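Local atomic coordinates of CalG4 (PDB entry 3IA7), a protein that has the two-domain GT-B architecture of the glycosyltransferase clan, with two parallel-stranded sheets in separate halves of the chain. Residues G133-E138 and E202-R207. Residues are numbered along the deposited sequence; the frame is centred on the assembly and turned at random.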
loop_
_atom_site.group_PDB
_atom_site.type_symbol
_atom_site.label_atom_id
_atom_site.label_comp_id
_atom_site.label_asym_id
_atom_site.label_seq_id
_atom_site.Cartn_x
_atom_site.Cartn_y
_atom_site.Cartn_z
ATOM N N GLY A 133 9.332 -5.158 15.285
ATOM C CA GLY A 133 8.859 -5.422 16.702
ATOM C C GLY A 133 9.496 -4.382 17.618
ATOM O O GLY A 133 10.105 -3.437 17.119
ATOM N N PHE A 134 9.383 -4.550 18.939
ATOM C CA PHE A 134 9.927 -3.586 19.882
ATOM C C PHE A 134 11.436 -3.542 19.770
ATOM O O PHE A 134 12.108 -4.581 19.625
ATOM C CB PHE A 134 9.519 -3.952 21.324
ATOM C CG PHE A 134 8.033 -3.991 21.530
ATOM C CD1 PHE A 134 7.224 -2.997 20.957
ATOM C CD2 PHE A 134 7.435 -4.996 22.269
ATOM C CE1 PHE A 134 5.830 -2.998 21.123
ATOM C CE2 PHE A 134 6.015 -4.996 22.464
ATOM C CZ PHE A 134 5.225 -3.990 21.874
ATOM N N ALA A 135 11.952 -2.318 19.803
ATOM C CA ALA A 135 13.375 -2.088 20.015
ATOM C C ALA A 135 13.907 -2.559 21.407
ATOM O O ALA A 135 13.135 -2.640 22.378
ATOM C CB ALA A 135 13.659 -0.609 19.797
ATOM N N ALA A 136 15.204 -2.839 21.477
ATOM C CA ALA A 136 15.841 -3.310 22.704
ATOM C C ALA A 136 16.974 -2.378 23.033
ATOM O O ALA A 136 17.693 -1.875 22.152
ATOM C CB ALA A 136 16.351 -4.765 22.571
ATOM N N ASN A 137 17.106 -2.114 24.319
ATOM C CA ASN A 137 18.293 -1.433 24.831
ATOM C C ASN A 137 18.538 -1.917 26.256
ATOM O O ASN A 137 17.920 -2.885 26.717
ATOM C CB ASN A 137 18.140 0.108 24.735
ATOM C CG ASN A 137 17.033 0.673 25.663
ATOM O OD1 ASN A 137 16.454 -0.052 26.466
ATOM N ND2 ASN A 137 16.756 1.990 25.540
ATOM N N GLU A 138 19.358 -1.204 27.014
ATOM C CA GLU A 138 19.663 -1.682 28.378
ATOM C C GLU A 138 18.454 -1.670 29.325
ATOM O O GLU A 138 18.487 -2.300 30.388
ATOM C CB GLU A 138 20.847 -0.919 28.960
ATOM C CG GLU A 138 20.505 0.505 29.349
ATOM C CD GLU A 138 20.677 1.537 28.214
ATOM O OE1 GLU A 138 20.630 1.186 26.991
ATOM O OE2 GLU A 138 20.855 2.738 28.593
ATOM N N GLU A 202 11.052 6.546 26.165
ATOM C CA GLU A 202 11.866 7.717 26.583
ATOM C C GLU A 202 13.359 7.427 26.740
ATOM O O GLU A 202 14.169 8.356 26.754
ATOM C CB GLU A 202 11.311 8.369 27.866
ATOM C CG GLU A 202 11.545 7.564 29.148
ATOM C CD GLU A 202 10.856 8.186 30.345
ATOM O OE1 GLU A 202 9.776 8.779 30.181
ATOM O OE2 GLU A 202 11.377 8.061 31.444
ATOM N N THR A 203 13.694 6.141 26.886
ATOM C CA THR A 203 15.053 5.712 27.163
ATOM C C THR A 203 15.830 5.464 25.862
ATOM O O THR A 203 17.023 5.191 25.897
ATOM C CB THR A 203 15.069 4.408 28.024
ATOM O OG1 THR A 203 14.595 3.306 27.213
ATOM C CG2 THR A 203 14.212 4.585 29.250
ATOM N N PHE A 204 15.156 5.562 24.719
ATOM C CA PHE A 204 15.794 5.241 23.430
ATOM C C PHE A 204 16.420 6.481 22.828
ATOM O O PHE A 204 15.709 7.463 22.554
ATOM C CB PHE A 204 14.800 4.519 22.440
ATOM C CG PHE A 204 14.532 3.091 22.823
ATOM C CD1 PHE A 204 15.333 2.037 22.293
ATOM C CD2 PHE A 204 13.560 2.808 23.778
ATOM C CE1 PHE A 204 15.141 0.718 22.721
ATOM C CE2 PHE A 204 13.330 1.516 24.220
ATOM C CZ PHE A 204 14.127 0.433 23.670
ATOM N N ASP A 205 17.740 6.446 22.630
ATOM C CA ASP A 205 18.435 7.619 22.133
ATOM C C ASP A 205 18.276 7.846 20.626
ATOM O O ASP A 205 17.569 7.100 19.953
ATOM C CB ASP A 205 19.908 7.685 22.600
ATOM C CG ASP A 205 20.767 6.578 22.042
ATOM O OD1 ASP A 205 20.456 5.999 20.973
ATOM O OD2 ASP A 205 21.790 6.253 22.688
ATOM N N GLU A 206 19.011 8.825 20.094
ATOM C CA GLU A 206 18.826 9.231 18.708
ATOM C C GLU A 206 19.258 8.158 17.689
ATOM O O GLU A 206 18.911 8.305 16.532
ATOM C CB GLU A 206 19.535 10.568 18.396
ATOM C CG GLU A 206 21.019 10.525 18.681
ATOM C CD GLU A 206 21.298 10.529 20.194
ATOM O OE1 GLU A 206 20.412 10.976 20.977
ATOM O OE2 GLU A 206 22.374 10.037 20.599
ATOM N N ARG A 207 19.963 7.106 18.116
ATOM C CA ARG A 207 20.243 5.933 17.246
ATOM C C ARG A 207 18.996 5.111 16.891
ATOM O O ARG A 207 19.057 4.189 16.077
ATOM C CB ARG A 207 21.273 5.028 17.881
ATOM C CG ARG A 207 22.694 5.656 18.069
ATOM C CD ARG A 207 23.507 4.659 18.854
ATOM N NE ARG A 207 22.998 4.508 20.225
ATOM C CZ ARG A 207 23.585 3.759 21.156
ATOM N NH1 ARG A 207 24.672 3.083 20.847
ATOM N NH2 ARG A 207 23.081 3.670 22.382
#
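The carboxamide of N137 lies flat against the phenyl ring of F204, an amide-on-arene stack in which the two planes differ by only 5°. ND2 sits over the ring centre, 3.3 Å above its plane, while CG of N137 lies over the CE1-CZ bond of F204, 3.5 Å from each atom. The same nitrogen donates a nearly straight hydrogen bond to OG1 of T203 (ND2 to OG1 3.0 Å, 177° at the hydrogen), and the acceptor lies in the amide plane. N137 holds CG between its own backbone N and carbonyl carbon (chi1 66°), a torsion that places this atom over the ring. The T203 hydroxyl is also hydrogen-bonded to the carbonyl O of F200, and OD1 of N137 accepts from the backbone N of H139, so both polar ends of the amide have partners. The F204 ring reaches the backbone of 135-136 as well: A136 C lies at the edge, near the ring plane, 3.6 Å from CE1. CB of A135 meets that same CE1 at 3.5 Å. The contact joins two connections of the parallel sheet, of strand order 3-2-1-4-5-6-7, that belongs to the Rossmann-like N-terminal domain of the GT-B fold: the loop from strand 127-131 to helix 142-150 and the loop leading into edge strand 208-210, where F208 meets F204 edge-to-face. Here one amide unites dispersion and directional bonding: bonds at both ends of the amide probably limit its rotation and help hold it parallel to the ring, while a polar N-H group is satisfied beside a buried aromatic side chain.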